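Local coordinates for Serine/threonine-protein kinase-like protein ACR4 (Arabidopsis thaliana, PDB 7A0J) that acts with the CLE40 peptide as a receptor kinase controlling formative cell division in root meristems, this chain being its extracellular WD40-like propeller domain, at residues Ser121-Trp126 with Phe134-Gln139; Lys138-Leu143 with Asn150-Ser155; Lys158-Trp163 with Lys179-Ile184. One frame throughout, in Å; residues are numbered along the deposited sequence.

Following the chain from the N terminus, contact 1 closes the hairpin of strands 120-127 and 132-136. Its second segment then turns a corner, and Lys138 and Gln139 pass straight into contact 2, which closes the next hairpin, strands 139-145 and 150-154. Contact 3 opens after contact 2 has closed and spans a longer loop, from the start of strand 160-163 to strand 181-186. Contacts 1 and 2 thus overlap by two residues, contact 3 follows in series, and none encloses another. Contacts 2 and 3 are joined by the Cys151-Cys162 disulfide, while Phe134 and Phe136 of contact 1 pack on Trp163. Together they tie three successive sheets of the propeller to one another.

Contact 1 (Ser121-Trp126 with Phe134-Gln139); sequences SLVDCW and FVFDKQ
A chi1 of -57° sets CG of Phe136 anti to its own carbonyl carbon, and the ring meets Val123 edge-on: CE2 of Phe136 lies 3.8 Å from CG2 of Val123, a methyl in the plane of the ring. Phe134 has a similar first torsion (-60°) and brings its rim to Cys125, with CE2 of Phe134 3.8 Å from SG of Cys125, a sulfur-aromatic contact at the ring edge. On the opposite face of the two strands Leu122 and Val135 lie side by side and point the same way, CD2 of Leu122 touching both methyls of Val135 at 4.0 Å. The backbones run antiparallel. Val123 and Phe134 are a hydrogen-bonded pair, N to O in both directions, and Leu122 faces Val135 as the non-hydrogen-bonded pair. Ser121 then grips Phe136 twice, as N of Phe136 donates to O of Ser121 at 2.8 Å and OG of Ser121 donates to O of Phe136 at 3.0 Å. An alanine here would probably leave that Phe136 carbonyl without its hydroxyl partner just where the chain turns. The hairpin forms one side of a four-stranded antiparallel sheet, stapled to strand 100-105 by the Cys125-Cys102 disulfide. Beyond it, Phe134 and Phe136 lean on Trp163 of strand 160-163 in the next sheet, where Phe136 also meets Phe161 edge-to-face.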
loop_
_atom_site.group_PDB
_atom_site.type_symbol
_atom_site.label_atom_id
_atom_site.label_comp_id
_atom_site.label_asym_id
_atom_site.label_seq_id
_atom_site.Cartn_x
_atom_site.Cartn_y
_atom_site.Cartn_z
ATOM N N SER A 121 12.431 -5.225 -13.546
ATOM C CA SER A 121 11.823 -6.518 -13.959
ATOM C C SER A 121 12.065 -7.589 -12.885
ATOM O O SER A 121 11.657 -8.747 -13.107
ATOM C CB SER A 121 12.361 -6.934 -15.306
ATOM O OG SER A 121 13.340 -7.954 -15.173
ATOM N N LEU A 122 12.686 -7.206 -11.763
ATOM C CA LEU A 122 13.094 -8.108 -10.654
ATOM C C LEU A 122 12.254 -7.788 -9.409
ATOM O O LEU A 122 12.358 -6.650 -8.899
ATOM C CB LEU A 122 14.588 -7.907 -10.376
ATOM C CG LEU A 122 15.511 -7.985 -11.590
ATOM C CD1 LEU A 122 16.922 -7.548 -11.221
ATOM C CD2 LEU A 122 15.519 -9.387 -12.182
ATOM N N VAL A 123 11.452 -8.752 -8.949
ATOM C CA VAL A 123 10.546 -8.611 -7.769
ATOM C C VAL A 123 10.802 -9.777 -6.807
ATOM O O VAL A 123 10.565 -10.938 -7.204
ATOM C CB VAL A 123 9.068 -8.544 -8.196
ATOM C CG1 VAL A 123 8.134 -8.535 -6.995
ATOM C CG2 VAL A 123 8.797 -7.346 -9.094
ATOM N N ASP A 124 11.267 -9.464 -5.594
ATOM C CA ASP A 124 11.473 -10.426 -4.480
ATOM C C ASP A 124 10.296 -10.309 -3.508
ATOM O O ASP A 124 9.980 -9.172 -3.103
ATOM C CB ASP A 124 12.791 -10.160 -3.750
ATOM C CG ASP A 124 14.009 -10.231 -4.652
ATOM O OD1 ASP A 124 14.101 -11.200 -5.425
ATOM O OD2 ASP A 124 14.848 -9.313 -4.575
ATOM N N CYS A 125 9.677 -11.437 -3.156
ATOM C CA CYS A 125 8.554 -11.513 -2.186
ATOM C C CYS A 125 8.927 -12.470 -1.047
ATOM O O CYS A 125 9.642 -13.455 -1.312
ATOM C CB CYS A 125 7.260 -11.925 -2.878
ATOM S SG CYS A 125 6.793 -10.807 -4.227
ATOM N N TRP A 126 8.472 -12.159 0.171
ATOM C CA TRP A 126 8.678 -12.957 1.410
ATOM C C TRP A 126 7.328 -13.201 2.090
ATOM O O TRP A 126 6.512 -12.260 2.119
ATOM C CB TRP A 126 9.631 -12.233 2.370
ATOM C CG TRP A 126 10.965 -11.881 1.789
ATOM C CD1 TRP A 126 12.107 -12.625 1.850
ATOM C CD2 TRP A 126 11.306 -10.678 1.076
ATOM N NE1 TRP A 126 13.131 -11.972 1.219
ATOM C CE2 TRP A 126 12.672 -10.777 0.734
ATOM C CE3 TRP A 126 10.596 -9.535 0.691
ATOM C CZ2 TRP A 126 13.337 -9.776 0.028
ATOM C CZ3 TRP A 126 11.254 -8.546 -0.007
ATOM C CH2 TRP A 126 12.606 -8.667 -0.331
ATOM N N PHE A 134 11.001 -13.460 -8.470
ATOM C CA PHE A 134 10.355 -13.319 -9.802
ATOM C C PHE A 134 11.257 -12.494 -10.728
ATOM O O PHE A 134 11.798 -11.463 -10.282
ATOM C CB PHE A 134 8.977 -12.662 -9.680
ATOM C CG PHE A 134 7.987 -13.408 -8.821
ATOM C CD1 PHE A 134 7.288 -14.495 -9.324
ATOM C CD2 PHE A 134 7.742 -13.014 -7.514
ATOM C CE1 PHE A 134 6.373 -15.176 -8.535
ATOM C CE2 PHE A 134 6.827 -13.697 -6.726
ATOM C CZ PHE A 134 6.145 -14.776 -7.238
ATOM N N VAL A 135 11.403 -12.948 -11.978
ATOM C CA VAL A 135 12.099 -12.224 -13.084
ATOM C C VAL A 135 11.114 -12.104 -14.254
ATOM O O VAL A 135 10.967 -13.086 -15.005
ATOM C CB VAL A 135 13.400 -12.939 -13.503
ATOM C CG1 VAL A 135 14.132 -12.185 -14.605
ATOM C CG2 VAL A 135 14.324 -13.172 -12.317
ATOM N N PHE A 136 10.453 -10.948 -14.378
ATOM C CA PHE A 136 9.425 -10.660 -15.414
ATOM C C PHE A 136 10.107 -10.093 -16.666
ATOM O O PHE A 136 11.289 -9.702 -16.583
ATOM C CB PHE A 136 8.360 -9.709 -14.860
ATOM C CG PHE A 136 7.659 -10.207 -13.621
ATOM C CD1 PHE A 136 6.925 -11.385 -13.643
ATOM C CD2 PHE A 136 7.727 -9.498 -12.430
ATOM C CE1 PHE A 136 6.282 -11.842 -12.504
ATOM C CE2 PHE A 136 7.077 -9.954 -11.292
ATOM C CZ PHE A 136 6.354 -11.124 -11.331
ATOM N N ASP A 137 9.367 -10.043 -17.780
ATOM C CA ASP A 137 9.873 -9.664 -19.128
ATOM C C ASP A 137 9.529 -8.199 -19.438
ATOM O O ASP A 137 9.741 -7.783 -20.596
ATOM C CB ASP A 137 9.323 -10.609 -20.203
ATOM C CG ASP A 137 7.807 -10.716 -20.242
ATOM O OD1 ASP A 137 7.139 -9.864 -19.624
ATOM O OD2 ASP A 137 7.304 -11.658 -20.883
ATOM N N LYS A 138 9.029 -7.447 -18.448
ATOM C CA LYS A 138 8.648 -6.014 -18.580
ATOM C C LYS A 138 9.238 -5.208 -17.417
ATOM O O LYS A 138 9.469 -5.794 -16.340
ATOM C CB LYS A 138 7.125 -5.848 -18.573
ATOM C CG LYS A 138 6.395 -6.370 -19.803
ATOM C CD LYS A 138 4.933 -5.963 -19.859
ATOM C CE LYS A 138 4.131 -6.393 -18.647
ATOM N NZ LYS A 138 4.193 -7.859 -18.431
ATOM N N GLN A 139 9.446 -3.906 -17.634
ATOM C CA GLN A 139 9.773 -2.917 -16.575
ATOM C C GLN A 139 8.487 -2.604 -15.799
ATOM O O GLN A 139 7.477 -2.271 -16.449
ATOM C CB GLN A 139 10.381 -1.658 -17.197
ATOM C CG GLN A 139 11.742 -1.891 -17.840
ATOM C CD GLN A 139 12.804 -2.258 -16.832
ATOM O OE1 GLN A 139 12.917 -1.652 -15.769
ATOM N NE2 GLN A 139 13.598 -3.262 -17.164
#

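Contact 2 (Lys138-Leu143 with Asn150-Ser155); sequences KQLHSL and NCALSS
The imidazole of His141 crosses Leu153 obliquely and receives its CB over one face, a CH-pi contact with CB of Leu153 4.2 Å from the centroid of the His141 ring. Ser155 comes to the rim: its CA lies in the plane of the ring, 3.7 Å from CD2 of His141. The chi1 of 65° puts CG of His141 in the crowded position between its backbone N and carbonyl carbon, and a hydrogen bond of 2.8 Å between ND1 of His141 and OG of Ser142 fixes the turn of the ring. Ala152 offers its CB to two leucines, 4.1 Å from CB of Leu140 and 3.9 Å from CD1 of Leu143. His141 and Leu153 exchange both backbone bonds as the hydrogen-bonded pair, and N of Ser155 donates to O of Gln139 almost straight but from above the carbonyl plane. A water bridges the same Gln139 carbonyl and OG of Ser154, 2.6 Å from each; that hydroxyl also bonds to Asp157. CD of Lys138 passes 3.8 Å from OG of Ser154. This hairpin, largely assigned by sequence to an RCC1 repeat, lies between strands 2-3 and 160-163 in one antiparallel sheet, with Cys151 joined to Cys162. Glu93 takes the N-H groups of Ser142 and Leu143, and Leu153 reaches Phe181 and Ile184 of the following sheet.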
loop_
_atom_site.group_PDB
_atom_site.type_symbol
_atom_site.label_atom_id
_atom_site.label_comp_id
_atom_site.label_asym_id
_atom_site.label_seq_id
_atom_site.Cartn_x
_atom_site.Cartn_y
_atom_site.Cartn_z
ATOM N N LYS A 138 9.029 -7.447 -18.448
ATOM C CA LYS A 138 8.648 -6.014 -18.580
ATOM C C LYS A 138 9.238 -5.208 -17.417
ATOM O O LYS A 138 9.469 -5.794 -16.340
ATOM C CB LYS A 138 7.125 -5.848 -18.573
ATOM C CG LYS A 138 6.395 -6.370 -19.803
ATOM C CD LYS A 138 4.933 -5.963 -19.859
ATOM C CE LYS A 138 4.131 -6.393 -18.647
ATOM N NZ LYS A 138 4.193 -7.859 -18.431
ATOM N N GLN A 139 9.446 -3.906 -17.634
ATOM C CA GLN A 139 9.773 -2.917 -16.575
ATOM C C GLN A 139 8.487 -2.604 -15.799
ATOM O O GLN A 139 7.477 -2.271 -16.449
ATOM C CB GLN A 139 10.381 -1.658 -17.197
ATOM C CG GLN A 139 11.742 -1.891 -17.840
ATOM C CD GLN A 139 12.804 -2.258 -16.832
ATOM O OE1 GLN A 139 12.917 -1.652 -15.769
ATOM N NE2 GLN A 139 13.598 -3.262 -17.164
ATOM N N LEU A 140 8.521 -2.730 -14.467
ATOM C CA LEU A 140 7.344 -2.555 -13.574
ATOM C C LEU A 140 7.620 -1.442 -12.556
ATOM O O LEU A 140 8.795 -1.234 -12.205
ATOM C CB LEU A 140 7.050 -3.874 -12.853
ATOM C CG LEU A 140 6.737 -5.073 -13.748
ATOM C CD1 LEU A 140 6.672 -6.350 -12.922
ATOM C CD2 LEU A 140 5.437 -4.867 -14.513
ATOM N N HIS A 141 6.558 -0.767 -12.107
ATOM C CA HIS A 141 6.558 0.176 -10.956
ATOM C C HIS A 141 5.181 0.134 -10.282
ATOM O O HIS A 141 4.322 -0.649 -10.742
ATOM C CB HIS A 141 6.956 1.587 -11.413
ATOM C CG HIS A 141 5.983 2.218 -12.352
ATOM N ND1 HIS A 141 5.000 3.086 -11.922
ATOM C CD2 HIS A 141 5.840 2.115 -13.691
ATOM C CE1 HIS A 141 4.292 3.491 -12.957
ATOM N NE2 HIS A 141 4.787 2.910 -14.053
ATOM N N SER A 142 4.987 0.941 -9.235
ATOM C CA SER A 142 3.710 1.094 -8.489
ATOM C C SER A 142 3.217 -0.272 -7.993
ATOM O O SER A 142 2.057 -0.628 -8.282
ATOM C CB SER A 142 2.677 1.786 -9.345
ATOM O OG SER A 142 3.157 3.045 -9.796
ATOM N N LEU A 143 4.072 -1.009 -7.276
ATOM C CA LEU A 143 3.710 -2.278 -6.585
ATOM C C LEU A 143 2.506 -2.023 -5.667
ATOM O O LEU A 143 2.469 -0.960 -5.014
ATOM C CB LEU A 143 4.909 -2.796 -5.780
ATOM C CG LEU A 143 5.728 -3.905 -6.440
ATOM C CD1 LEU A 143 6.264 -3.469 -7.794
ATOM C CD2 LEU A 143 6.872 -4.335 -5.532
ATOM N N ASN A 150 -0.177 -9.962 -5.716
ATOM C CA ASN A 150 0.514 -8.646 -5.791
ATOM C C ASN A 150 0.435 -8.141 -7.237
ATOM O O ASN A 150 0.527 -8.976 -8.160
ATOM C CB ASN A 150 1.958 -8.739 -5.288
ATOM C CG ASN A 150 2.456 -7.453 -4.663
ATOM O OD1 ASN A 150 2.645 -6.450 -5.349
ATOM N ND2 ASN A 150 2.676 -7.470 -3.359
ATOM N N CYS A 151 0.250 -6.831 -7.426
ATOM C CA CYS A 151 0.115 -6.183 -8.759
ATOM C C CYS A 151 1.193 -5.112 -8.939
ATOM O O CYS A 151 1.879 -4.784 -7.953
ATOM C CB CYS A 151 -1.263 -5.559 -8.945
ATOM S SG CYS A 151 -2.608 -6.768 -8.876
ATOM N N ALA A 152 1.325 -4.608 -10.167
ATOM C CA ALA A 152 2.257 -3.529 -10.568
ATOM C C ALA A 152 1.839 -2.992 -11.941
ATOM O O ALA A 152 1.110 -3.707 -12.662
ATOM C CB ALA A 152 3.672 -4.051 -10.588
ATOM N N LEU A 153 2.278 -1.775 -12.273
ATOM C CA LEU A 153 2.026 -1.124 -13.584
ATOM C C LEU A 153 3.258 -1.298 -14.473
ATOM O O LEU A 153 4.381 -1.114 -13.969
ATOM C CB LEU A 153 1.709 0.359 -13.369
ATOM C CG LEU A 153 0.374 0.655 -12.690
ATOM C CD1 LEU A 153 0.203 2.150 -12.466
ATOM C CD2 LEU A 153 -0.786 0.098 -13.502
ATOM N N SER A 154 3.040 -1.650 -15.743
ATOM C CA SER A 154 4.075 -1.694 -16.806
ATOM C C SER A 154 4.566 -0.267 -17.076
ATOM O O SER A 154 3.716 0.604 -17.343
ATOM C CB SER A 154 3.541 -2.346 -18.054
ATOM O OG SER A 154 4.482 -2.269 -19.114
ATOM N N SER A 155 5.880 -0.042 -16.989
ATOM C CA SER A 155 6.543 1.269 -17.220
ATOM C C SER A 155 6.390 1.683 -18.689
ATOM O O SER A 155 6.355 2.902 -18.956
ATOM C CB SER A 155 7.994 1.217 -16.810
ATOM O OG SER A 155 8.656 2.435 -17.122
HETATM O O HOH W 1 7.079 -1.913 -19.008
#

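Contact 3 (Lys158-Trp163 with Lys179-Ile184); sequences KSVFCW and KKFQKI
Apolar packing between Val160 and the pair Phe181 and Ile184 joins the two segments. A chi1 of 69° sets CG1 of Val160 between its backbone N and carbonyl carbon, and this methyl meets the Phe181 ring at a rim atom, 4.1 Å from CE2 of Phe181. The other methyl, CG2 of Val160, lies a looser 4.3 Å from CG2 of Ile184. The aliphatic parts of two lysines also touch: CB of Lys158 rests 3.9 Å from CD of Lys180, whose chain bends at chi2 (-70°). Their ammonium groups diverge, NZ of Lys158 standing 8.3 Å from NZ of Lys180, which would keep the mutual repulsion modest. CB of Lys158 also sits 3.6 Å from O of Phe181. Of polar contacts there is one direct hydrogen bond, N of Phe181 to O of Lys158 at 3.1 Å, the donor tilted 21° from the carbonyl plane. A water adds an indirect link, accepting from N of Val160 at 3.2 Å and lying near O of Lys179. The contact joins the outermost strand of one propeller sheet, 160-163, to an outermost strand of the next, 181-186, by side-chain packing and one backbone bond. In that next sheet Gln182 and Lys183 form a classic beta bulge opposite Ile194, and strand 202-206 brings Trp205 against both Val160 and Phe181.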
loop_
_atom_site.group_PDB
_atom_site.type_symbol
_atom_site.label_atom_id
_atom_site.label_comp_id
_atom_site.label_asym_id
_atom_site.label_seq_id
_atom_site.Cartn_x
_atom_site.Cartn_y
_atom_site.Cartn_z
ATOM N N LYS A 158 1.810 1.365 -19.369
ATOM C CA LYS A 158 0.916 1.729 -18.232
ATOM C C LYS A 158 -0.155 0.653 -17.979
ATOM O O LYS A 158 -1.162 0.977 -17.317
ATOM C CB LYS A 158 0.257 3.084 -18.509
ATOM C CG LYS A 158 1.227 4.230 -18.770
ATOM C CD LYS A 158 0.603 5.601 -18.614
ATOM C CE LYS A 158 1.609 6.728 -18.716
ATOM N NZ LYS A 158 2.120 6.888 -20.098
ATOM N N SER A 159 0.056 -0.580 -18.452
ATOM C CA SER A 159 -0.879 -1.724 -18.278
ATOM C C SER A 159 -0.672 -2.348 -16.892
ATOM O O SER A 159 0.464 -2.288 -16.382
ATOM C CB SER A 159 -0.709 -2.745 -19.377
ATOM O OG SER A 159 0.645 -3.154 -19.488
ATOM N N VAL A 160 -1.734 -2.913 -16.309
ATOM C CA VAL A 160 -1.709 -3.558 -14.962
ATOM C C VAL A 160 -1.331 -5.035 -15.131
ATOM O O VAL A 160 -1.866 -5.690 -16.047
ATOM C CB VAL A 160 -3.041 -3.387 -14.202
ATOM C CG1 VAL A 160 -4.180 -4.185 -14.823
ATOM C CG2 VAL A 160 -2.886 -3.742 -12.731
ATOM N N PHE A 161 -0.432 -5.521 -14.271
ATOM C CA PHE A 161 0.081 -6.915 -14.246
ATOM C C PHE A 161 0.077 -7.413 -12.797
ATOM O O PHE A 161 0.624 -6.711 -11.925
ATOM C CB PHE A 161 1.481 -6.971 -14.863
ATOM C CG PHE A 161 2.215 -8.269 -14.644
ATOM C CD1 PHE A 161 1.835 -9.422 -15.316
ATOM C CD2 PHE A 161 3.290 -8.338 -13.771
ATOM C CE1 PHE A 161 2.513 -10.616 -15.114
ATOM C CE2 PHE A 161 3.966 -9.530 -13.572
ATOM C CZ PHE A 161 3.575 -10.668 -14.241
ATOM N N CYS A 162 -0.534 -8.578 -12.558
ATOM C CA CYS A 162 -0.683 -9.209 -11.219
ATOM C C CYS A 162 -0.196 -10.662 -11.274
ATOM O O CYS A 162 -0.285 -11.273 -12.358
ATOM C CB CYS A 162 -2.128 -9.136 -10.741
ATOM S SG CYS A 162 -2.816 -7.458 -10.777
ATOM N N TRP A 163 0.301 -11.181 -10.145
ATOM C CA TRP A 163 0.914 -12.532 -10.017
ATOM C C TRP A 163 0.650 -13.100 -8.617
ATOM O O TRP A 163 -0.029 -12.421 -7.820
ATOM C CB TRP A 163 2.417 -12.457 -10.312
ATOM C CG TRP A 163 3.184 -11.652 -9.309
ATOM C CD1 TRP A 163 3.773 -12.109 -8.166
ATOM C CD2 TRP A 163 3.435 -10.234 -9.351
ATOM N NE1 TRP A 163 4.377 -11.078 -7.498
ATOM C CE2 TRP A 163 4.188 -9.917 -8.200
ATOM C CE3 TRP A 163 3.102 -9.208 -10.243
ATOM C CZ2 TRP A 163 4.608 -8.615 -7.923
ATOM C CZ3 TRP A 163 3.520 -7.924 -9.969
ATOM C CH2 TRP A 163 4.262 -7.634 -8.823
ATOM N N LYS A 179 -6.181 -0.861 -21.227
ATOM C CA LYS A 179 -6.521 -0.021 -20.045
ATOM C C LYS A 179 -5.236 0.578 -19.462
ATOM O O LYS A 179 -4.410 -0.190 -18.930
ATOM C CB LYS A 179 -7.271 -0.841 -18.990
ATOM C CG LYS A 179 -8.655 -1.318 -19.409
ATOM C CD LYS A 179 -9.681 -0.205 -19.480
ATOM C CE LYS A 179 -11.001 -0.652 -20.071
ATOM N NZ LYS A 179 -10.930 -0.760 -21.548
ATOM N N LYS A 180 -5.086 1.902 -19.571
ATOM C CA LYS A 180 -3.899 2.669 -19.109
ATOM C C LYS A 180 -4.210 3.287 -17.741
ATOM O O LYS A 180 -5.259 3.947 -17.620
ATOM C CB LYS A 180 -3.537 3.749 -20.136
ATOM C CG LYS A 180 -3.259 3.237 -21.544
ATOM C CD LYS A 180 -1.974 2.447 -21.657
ATOM C CE LYS A 180 -1.820 1.720 -22.978
ATOM N NZ LYS A 180 -2.159 0.281 -22.855
ATOM N N PHE A 181 -3.324 3.078 -16.763
ATOM C CA PHE A 181 -3.478 3.509 -15.349
ATOM C C PHE A 181 -2.298 4.406 -14.956
ATOM O O PHE A 181 -1.162 4.122 -15.381
ATOM C CB PHE A 181 -3.572 2.279 -14.444
ATOM C CG PHE A 181 -4.821 1.458 -14.642
ATOM C CD1 PHE A 181 -6.058 1.937 -14.238
ATOM C CD2 PHE A 181 -4.767 0.233 -15.293
ATOM C CE1 PHE A 181 -7.207 1.187 -14.438
ATOM C CE2 PHE A 181 -5.919 -0.513 -15.497
ATOM C CZ PHE A 181 -7.137 -0.034 -15.070
ATOM N N GLN A 182 -2.571 5.459 -14.180
ATOM C CA GLN A 182 -1.541 6.348 -13.570
ATOM C C GLN A 182 -1.322 5.945 -12.105
ATOM O O GLN A 182 -0.236 6.249 -11.575
ATOM C CB GLN A 182 -1.926 7.825 -13.712
ATOM C CG GLN A 182 -3.226 8.220 -13.022
ATOM C CD GLN A 182 -3.599 9.650 -13.324
ATOM O OE1 GLN A 182 -4.620 9.931 -13.949
ATOM N NE2 GLN A 182 -2.755 10.574 -12.894
ATOM N N LYS A 183 -2.307 5.291 -11.479
ATOM C CA LYS A 183 -2.219 4.763 -10.090
ATOM C C LYS A 183 -3.083 3.502 -9.959
ATOM O O LYS A 183 -4.122 3.424 -10.646
ATOM C CB LYS A 183 -2.656 5.835 -9.084
ATOM C CG LYS A 183 -1.771 7.075 -9.045
ATOM C CD LYS A 183 -2.055 7.998 -7.884
ATOM C CE LYS A 183 -1.112 9.182 -7.836
ATOM N NZ LYS A 183 -1.555 10.191 -6.845
ATOM N N ILE A 184 -2.650 2.548 -9.129
ATOM C CA ILE A 184 -3.445 1.349 -8.727
ATOM C C ILE A 184 -3.401 1.207 -7.201
ATOM O O ILE A 184 -2.423 1.678 -6.579
ATOM C CB ILE A 184 -2.956 0.067 -9.436
ATOM C CG1 ILE A 184 -1.466 -0.201 -9.197
ATOM C CG2 ILE A 184 -3.289 0.113 -10.922
ATOM C CD1 ILE A 184 -1.071 -1.646 -9.387
HETATM O O HOH W 2 -4.346 -2.814 -18.094
#